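Local structure of proline-tRNA synthetase class II aaRS (Ybak RNA binding domain plus tRNA synthetase) (5XIO) at residues A[157-162]-A[258-263]; A[62-67]-A[132-137]. The protein probably catalyses ATP-dependent attachment of L-proline to tRNA(Pro), this chain holding the catalytic core, the anticodon-binding domain and the C-terminal zinc-binding domain. One frame throughout, in Å; residues are numbered along the deposited sequence.

In the fold
Contact 2 comes first along the chain, and contact 1 follows it. Their centres are about 9 Å apart. Strand 131-140 of contact 2 and strand 155-165 of contact 1 follow each other in the sequence and pair antiparallel in the sheet of the class II synthetase core. Across this part of the sheet the order is 63-64, 131-140, 155-165, 252-263. Contact 1 lies at the halofuginone and nucleotide pockets, whereas contact 2 lies further out, where 62-67 meets the second subunit. The amides of Gln159 and Asn134 join the two contacts, as do the backbones of His162 and Ile133. The sheet therefore runs from the active site to the dimer interface.

Contact 1. Residues A[157-162]-A[258-263]; sequences LWQEGH and TSWGLT. With HFG (7-bromo-6-chloro-3-{3-[(2R,3S)-3-hydroxypiperidin-2-yl]-2-oxopropyl}quinazolin-4(3H)-one), chain C; ANP (phosphoaminophosphonic acid-adenylate ester), chain E.
The six-membered ring of Trp260 lies flat over the CA of Gly161. Gly161 CA stands 3.4 Å from the centroid of the Trp260 six-membered ring, 7° off its normal, a CH-pi contact. Its setting is an antiparallel pair of strands in the class II synthetase core. Gly161 and Trp260 form a hydrogen-bonded pair, with the bond from Gly161 N to Trp260 O at 2.7 Å. A chi1 of 19°, close to eclipsed, swings the indole across the neighbouring strand. In its own ring plane, Trp260 NE1 donates to Thr258 OG1, which also bonds Thr163.

Gln159 shares that side of the sheet. Its chain bends at chi2, and Gln159 NE2 comes to 3.7 Å from Trp260 CE3, with the amide plane 36° from the ring plane. NE2 also bonds Asn134 OD1, and OE1 bonds Tyr182 OH, so both ends of the amide are held.

The other side carries Trp158, Glu160, His162, Ser259 and Thr263. Glu160 CB packs on one face of the Trp158 indole. Glu160 OE1 accepts a bond from His162 NE2 at 2.7 Å; it lies in the imidazole plane, but the nitrogen sits above the carboxylate plane.

Trp158, Glu160, His162, Ser259, Trp260 and Gly261 belong to the halofuginone pocket. Trp158 CH2 is 3.5 Å from C5' of the piperidine ring, and His162 CE1 is 3.8 Å from C6'. Glu160 CB also meets C5'. The inhibitor's hydrogen bonds come from Glu112, Thr110 and His231, outside the segments. Thr263 belongs to the nucleotide pocket: Thr263 OG1 donates to N3 of the ATP analogue at 2.9 Å, and Thr263 CG2 meets the edge of the Trp158 ring. The chemistry implies a fixed imidazole: Glu160, gripped by His162, Gln135 and Ser111, sets its rotation, and Tyr116 OH bonds its other nitrogen, ND1.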
# COMPACT_ATOMS: atom_id res chain seq x y z
N LEU A 157 3.38 8.81 5.04
CA LEU A 157 2.35 7.75 4.78
C LEU A 157 1.40 7.59 5.93
O LEU A 157 1.82 7.72 7.09
CB LEU A 157 2.99 6.40 4.53
CG LEU A 157 4.03 6.33 3.43
CD1 LEU A 157 4.63 4.98 3.36
CD2 LEU A 157 3.37 6.67 2.08
N TRP A 158 0.12 7.29 5.65
CA TRP A 158 -0.84 7.05 6.75
C TRP A 158 -2.01 6.14 6.38
O TRP A 158 -2.15 5.71 5.23
CB TRP A 158 -1.37 8.38 7.29
CG TRP A 158 -2.53 9.08 6.51
CD1 TRP A 158 -3.06 8.76 5.28
CD2 TRP A 158 -3.24 10.24 6.94
NE1 TRP A 158 -4.04 9.68 4.90
CE2 TRP A 158 -4.18 10.59 5.91
CE3 TRP A 158 -3.14 11.06 8.06
CZ2 TRP A 158 -5.02 11.67 6.00
CZ3 TRP A 158 -3.98 12.12 8.15
CH2 TRP A 158 -4.93 12.42 7.12
N GLN A 159 -2.84 5.84 7.35
CA GLN A 159 -4.21 5.45 7.04
C GLN A 159 -5.13 6.56 7.56
O GLN A 159 -4.78 7.22 8.49
CB GLN A 159 -4.59 4.06 7.60
CG GLN A 159 -4.35 3.88 9.09
CD GLN A 159 -5.33 4.53 9.99
OE1 GLN A 159 -4.97 4.91 11.11
NE2 GLN A 159 -6.64 4.58 9.57
N GLU A 160 -6.26 6.77 6.89
CA GLU A 160 -7.33 7.62 7.44
C GLU A 160 -8.62 6.82 7.41
O GLU A 160 -8.99 6.32 6.34
CB GLU A 160 -7.51 8.90 6.65
CG GLU A 160 -7.45 8.81 5.13
CD GLU A 160 -7.65 10.17 4.50
OE1 GLU A 160 -8.46 11.01 5.04
OE2 GLU A 160 -7.01 10.44 3.44
N GLY A 161 -9.26 6.68 8.57
CA GLY A 161 -10.55 6.00 8.67
C GLY A 161 -11.67 7.07 8.80
O GLY A 161 -11.47 8.10 9.47
N HIS A 162 -12.83 6.80 8.21
CA HIS A 162 -13.96 7.76 8.11
C HIS A 162 -15.25 6.93 8.26
O HIS A 162 -15.53 6.12 7.38
CB HIS A 162 -13.97 8.43 6.72
CG HIS A 162 -12.79 9.31 6.47
ND1 HIS A 162 -12.76 10.64 6.83
CD2 HIS A 162 -11.59 9.05 5.90
CE1 HIS A 162 -11.59 11.15 6.51
NE2 HIS A 162 -10.87 10.21 5.92
N THR A 258 -17.41 9.75 12.40
CA THR A 258 -16.04 9.78 13.00
C THR A 258 -14.93 9.86 11.98
O THR A 258 -15.09 9.55 10.82
CB THR A 258 -15.67 8.52 13.81
OG1 THR A 258 -15.37 7.42 12.93
CG2 THR A 258 -16.79 8.11 14.76
N SER A 259 -13.74 10.19 12.47
CA SER A 259 -12.54 10.01 11.68
C SER A 259 -11.33 9.86 12.55
O SER A 259 -11.34 10.26 13.70
CB SER A 259 -12.36 11.12 10.66
OG SER A 259 -11.81 12.26 11.22
N TRP A 260 -10.28 9.26 12.00
CA TRP A 260 -9.10 8.85 12.76
C TRP A 260 -7.92 8.59 11.76
O TRP A 260 -8.14 8.12 10.61
CB TRP A 260 -9.40 7.56 13.55
CG TRP A 260 -10.58 6.74 13.08
CD1 TRP A 260 -11.89 7.02 13.28
CD2 TRP A 260 -10.56 5.53 12.31
NE1 TRP A 260 -12.68 6.06 12.71
CE2 TRP A 260 -11.89 5.14 12.10
CE3 TRP A 260 -9.53 4.72 11.80
CZ2 TRP A 260 -12.24 3.98 11.43
CZ3 TRP A 260 -9.89 3.56 11.09
CH2 TRP A 260 -11.20 3.21 10.91
N GLY A 261 -6.70 8.86 12.22
CA GLY A 261 -5.43 8.64 11.42
C GLY A 261 -4.19 8.30 12.24
O GLY A 261 -4.04 8.73 13.40
N LEU A 262 -3.31 7.53 11.66
CA LEU A 262 -1.96 7.20 12.28
C LEU A 262 -0.90 7.16 11.12
O LEU A 262 -1.28 6.76 10.03
CB LEU A 262 -2.06 5.85 13.04
CG LEU A 262 -0.76 5.34 13.70
CD1 LEU A 262 -1.05 4.33 14.80
CD2 LEU A 262 0.15 4.70 12.68
N THR A 263 0.29 7.67 11.38
CA THR A 263 1.32 7.88 10.39
C THR A 263 2.65 7.27 10.70
O THR A 263 2.82 6.68 11.70
CB THR A 263 1.55 9.40 10.12
OG1 THR A 263 2.28 10.00 11.18
CG2 THR A 263 0.29 10.14 9.98
O4' HFG C . -6.54 15.90 8.99
C21 HFG C . -7.20 16.43 9.85
C3' HFG C . -8.39 15.74 10.50
C2' HFG C . -8.37 14.22 10.29
N1' HFG C . -8.63 13.85 8.91
C6' HFG C . -8.79 12.40 8.78
C5' HFG C . -7.58 11.65 9.31
C4' HFG C . -7.25 12.09 10.73
C39 HFG C . -7.09 13.59 10.77
O7' HFG C . -6.82 13.98 12.11
C1' HFG C . -6.91 17.84 10.35
N3 HFG C . -6.07 18.56 9.39
C4 HFG C . -6.68 19.20 8.33
O11 HFG C . -7.87 19.14 8.16
C10 HFG C . -5.76 19.87 7.41
C5 HFG C . -6.24 20.54 6.29
C2 HFG C . -4.74 18.63 9.56
N1 HFG C . -3.91 19.21 8.79
C9 HFG C . -4.41 19.86 7.68
C8 HFG C . -3.53 20.50 6.82
C7 HFG C . -3.98 21.17 5.69
BR1 HFG C . -2.71 22.00 4.56
C6 HFG C . -5.36 21.18 5.43
CL1 HFG C . -5.98 21.99 4.07
PG ANP E . 0.06 17.95 14.45
O1G ANP E . 0.82 17.06 15.30
O2G ANP E . 0.24 19.43 14.88
O3G ANP E . 0.57 17.88 13.00
PB ANP E . -2.37 17.80 13.26
O1B ANP E . -1.70 18.72 12.23
O2B ANP E . -3.72 18.20 13.52
N3B ANP E . -1.50 17.50 14.56
PA ANP E . -3.69 15.45 12.11
O1A ANP E . -4.18 15.93 10.85
O2A ANP E . -4.63 15.32 13.20
O3A ANP E . -2.47 16.37 12.57
O5' ANP E . -2.98 14.08 11.84
C5' ANP E . -3.02 13.01 12.78
C4' ANP E . -1.63 12.40 13.04
O4' ANP E . -0.74 12.60 11.94
C3' ANP E . -1.04 13.26 14.14
O3' ANP E . -1.53 12.83 15.42
C2' ANP E . 0.45 13.05 14.00
O2' ANP E . 0.90 11.90 14.74
C1' ANP E . 0.59 12.75 12.50
N9 ANP E . 1.26 13.84 11.77
C8 ANP E . 0.79 15.11 11.57
N7 ANP E . 1.57 15.87 10.81
C5 ANP E . 2.59 15.00 10.46
C6 ANP E . 3.73 15.15 9.66
N6 ANP E . 4.04 16.30 9.07
N1 ANP E . 4.56 14.12 9.50
C2 ANP E . 4.27 12.97 10.09
N3 ANP E . 3.23 12.71 10.86
C4 ANP E . 2.39 13.75 11.02

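Contact 2. Residues A[62-67]-A[132-137]; sequences VQNAYF and KINQWT
Residues 62-67 run beside residues 132-137 of strand 131-140 as a short parallel beta ladder, Gln63 opposite Ile133 and Asn64 opposite Asn134, with end-to-end directions 47° apart. The ladder adds strand 63-64 next to strand 131-140 of the class II synthetase core. Its backbone bonds alternate between the two segments: Gln63 N to Lys132 O, Asn134 N to Gln63 O, then Ala65 N to Asn134 O at 2.9 Å.

Asn64 and Asn134 extend side by side on the same side of the ladder. Asn134 ND2 donates to Asn64 OD1 at 2.9 Å. The acceptor lies in the Asn134 amide plane, but the donor stands above the carbonyl plane of Asn64, and the two amides are turned 46° apart. The remaining ends are also held: Asn134 OD1 by Gln159, and Asn64 ND2 by Asp54 and by Glu47 of the second subunit. Val62 CG1 packs crosswise on Asn134 CB, 3.7 Å away.

Ile133 CG2 meets Ala65 CB and Phe67 CE1, each at 4.3 Å, and helix 112-122 covers Phe67 further. Tyr66 CE1 approaches Thr137 CG2 to 3.8 Å. Tyr66 OH bonds Glu155 of the second subunit, which places this end of the contact at the dimer interface.

Past Ala65 the direct backbone bonds give way to other links. A water accepts from Trp136 N and donates to Ala65 O. Gln135 CG sits between its backbone N and carbonyl carbon, and the straight chain beyond carries the amide across, nearly perpendicular to the Phe67 ring. Gln135 OE1 takes Phe67 N at 2.9 Å in an almost straight bond, 173° at the hydrogen.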
# COMPACT_ATOMS: atom_id res chain seq x y z
N VAL A 62 -14.43 -2.62 8.98
CA VAL A 62 -14.01 -1.50 8.13
C VAL A 62 -13.56 -2.12 6.84
O VAL A 62 -12.97 -3.19 6.88
CB VAL A 62 -12.96 -0.59 8.75
CG1 VAL A 62 -12.75 0.66 7.91
CG2 VAL A 62 -13.37 -0.17 10.17
N GLN A 63 -13.89 -1.47 5.71
CA GLN A 63 -13.56 -1.90 4.35
C GLN A 63 -12.55 -0.91 3.76
O GLN A 63 -12.69 0.29 3.96
CB GLN A 63 -14.79 -1.90 3.45
CG GLN A 63 -16.08 -2.50 4.07
CD GLN A 63 -17.19 -2.73 3.06
OE1 GLN A 63 -17.95 -1.83 2.72
NE2 GLN A 63 -17.23 -3.93 2.53
N ASN A 64 -11.55 -1.42 3.05
CA ASN A 64 -10.59 -0.56 2.36
C ASN A 64 -11.06 -0.03 0.98
O ASN A 64 -11.81 -0.75 0.21
CB ASN A 64 -9.22 -1.26 2.23
CG ASN A 64 -8.49 -1.43 3.57
OD1 ASN A 64 -8.68 -0.69 4.52
ND2 ASN A 64 -7.63 -2.40 3.63
N ALA A 65 -10.62 1.21 0.68
CA ALA A 65 -10.87 1.80 -0.64
C ALA A 65 -9.78 2.73 -1.08
O ALA A 65 -8.86 2.98 -0.34
CB ALA A 65 -12.20 2.54 -0.64
N TYR A 66 -9.85 3.27 -2.28
CA TYR A 66 -8.88 4.26 -2.64
C TYR A 66 -9.51 5.40 -3.40
O TYR A 66 -10.01 5.20 -4.48
CB TYR A 66 -7.77 3.61 -3.47
CG TYR A 66 -6.67 4.54 -3.71
CD1 TYR A 66 -5.73 4.79 -2.72
CD2 TYR A 66 -6.61 5.27 -4.86
CE1 TYR A 66 -4.70 5.71 -2.91
CE2 TYR A 66 -5.62 6.19 -5.06
CZ TYR A 66 -4.65 6.41 -4.07
OH TYR A 66 -3.64 7.34 -4.26
N PHE A 67 -9.43 6.61 -2.85
CA PHE A 67 -9.97 7.84 -3.45
C PHE A 67 -8.84 8.62 -4.13
O PHE A 67 -7.71 8.38 -3.83
CB PHE A 67 -10.60 8.71 -2.36
CG PHE A 67 -11.97 8.22 -1.89
CD1 PHE A 67 -12.08 7.11 -1.07
CD2 PHE A 67 -13.15 8.91 -2.23
CE1 PHE A 67 -13.31 6.68 -0.61
CE2 PHE A 67 -14.37 8.49 -1.77
CZ PHE A 67 -14.47 7.36 -0.96
N LYS A 132 -18.37 2.28 6.97
CA LYS A 132 -16.99 2.35 7.53
C LYS A 132 -15.96 2.21 6.44
O LYS A 132 -15.82 1.14 5.84
CB LYS A 132 -16.80 1.25 8.51
CG LYS A 132 -17.79 1.32 9.66
CD LYS A 132 -17.87 -0.05 10.27
CE LYS A 132 -18.77 -0.10 11.47
NZ LYS A 132 -18.41 -1.29 12.28
N ILE A 133 -15.26 3.30 6.15
CA ILE A 133 -14.22 3.28 5.13
C ILE A 133 -12.81 3.54 5.70
O ILE A 133 -12.65 4.26 6.68
CB ILE A 133 -14.59 4.30 4.07
CG1 ILE A 133 -15.91 3.86 3.40
CG2 ILE A 133 -13.45 4.46 3.05
CD1 ILE A 133 -15.73 2.91 2.25
N ASN A 134 -11.78 2.96 5.09
CA ASN A 134 -10.36 3.27 5.41
C ASN A 134 -9.56 3.29 4.09
O ASN A 134 -9.84 2.53 3.17
CB ASN A 134 -9.78 2.25 6.39
CG ASN A 134 -8.20 2.37 6.61
OD1 ASN A 134 -7.72 3.18 7.42
ND2 ASN A 134 -7.44 1.49 5.98
N GLN A 135 -8.59 4.18 3.98
CA GLN A 135 -7.61 4.04 2.96
C GLN A 135 -6.16 4.26 3.46
O GLN A 135 -5.89 5.05 4.36
CB GLN A 135 -7.94 4.97 1.81
CG GLN A 135 -8.04 6.44 2.15
CD GLN A 135 -8.14 7.39 0.92
OE1 GLN A 135 -8.30 6.98 -0.21
NE2 GLN A 135 -8.01 8.70 1.18
N TRP A 136 -5.25 3.50 2.86
CA TRP A 136 -3.78 3.62 3.04
C TRP A 136 -3.27 4.48 1.86
O TRP A 136 -3.51 4.18 0.69
CB TRP A 136 -3.16 2.20 3.01
CG TRP A 136 -3.54 1.30 4.19
CD1 TRP A 136 -4.53 0.31 4.22
CD2 TRP A 136 -2.96 1.32 5.50
NE1 TRP A 136 -4.61 -0.22 5.48
CE2 TRP A 136 -3.64 0.35 6.28
CE3 TRP A 136 -1.91 2.05 6.09
CZ2 TRP A 136 -3.29 0.10 7.62
CZ3 TRP A 136 -1.61 1.83 7.42
CH2 TRP A 136 -2.30 0.85 8.17
N THR A 137 -2.66 5.62 2.16
CA THR A 137 -2.29 6.60 1.10
C THR A 137 -1.05 7.42 1.56
O THR A 137 -0.56 7.30 2.68
CB THR A 137 -3.45 7.62 0.80
OG1 THR A 137 -3.64 8.51 1.91
CG2 THR A 137 -4.85 6.96 0.67
O HOH W 1 -6.47 1.65 0.90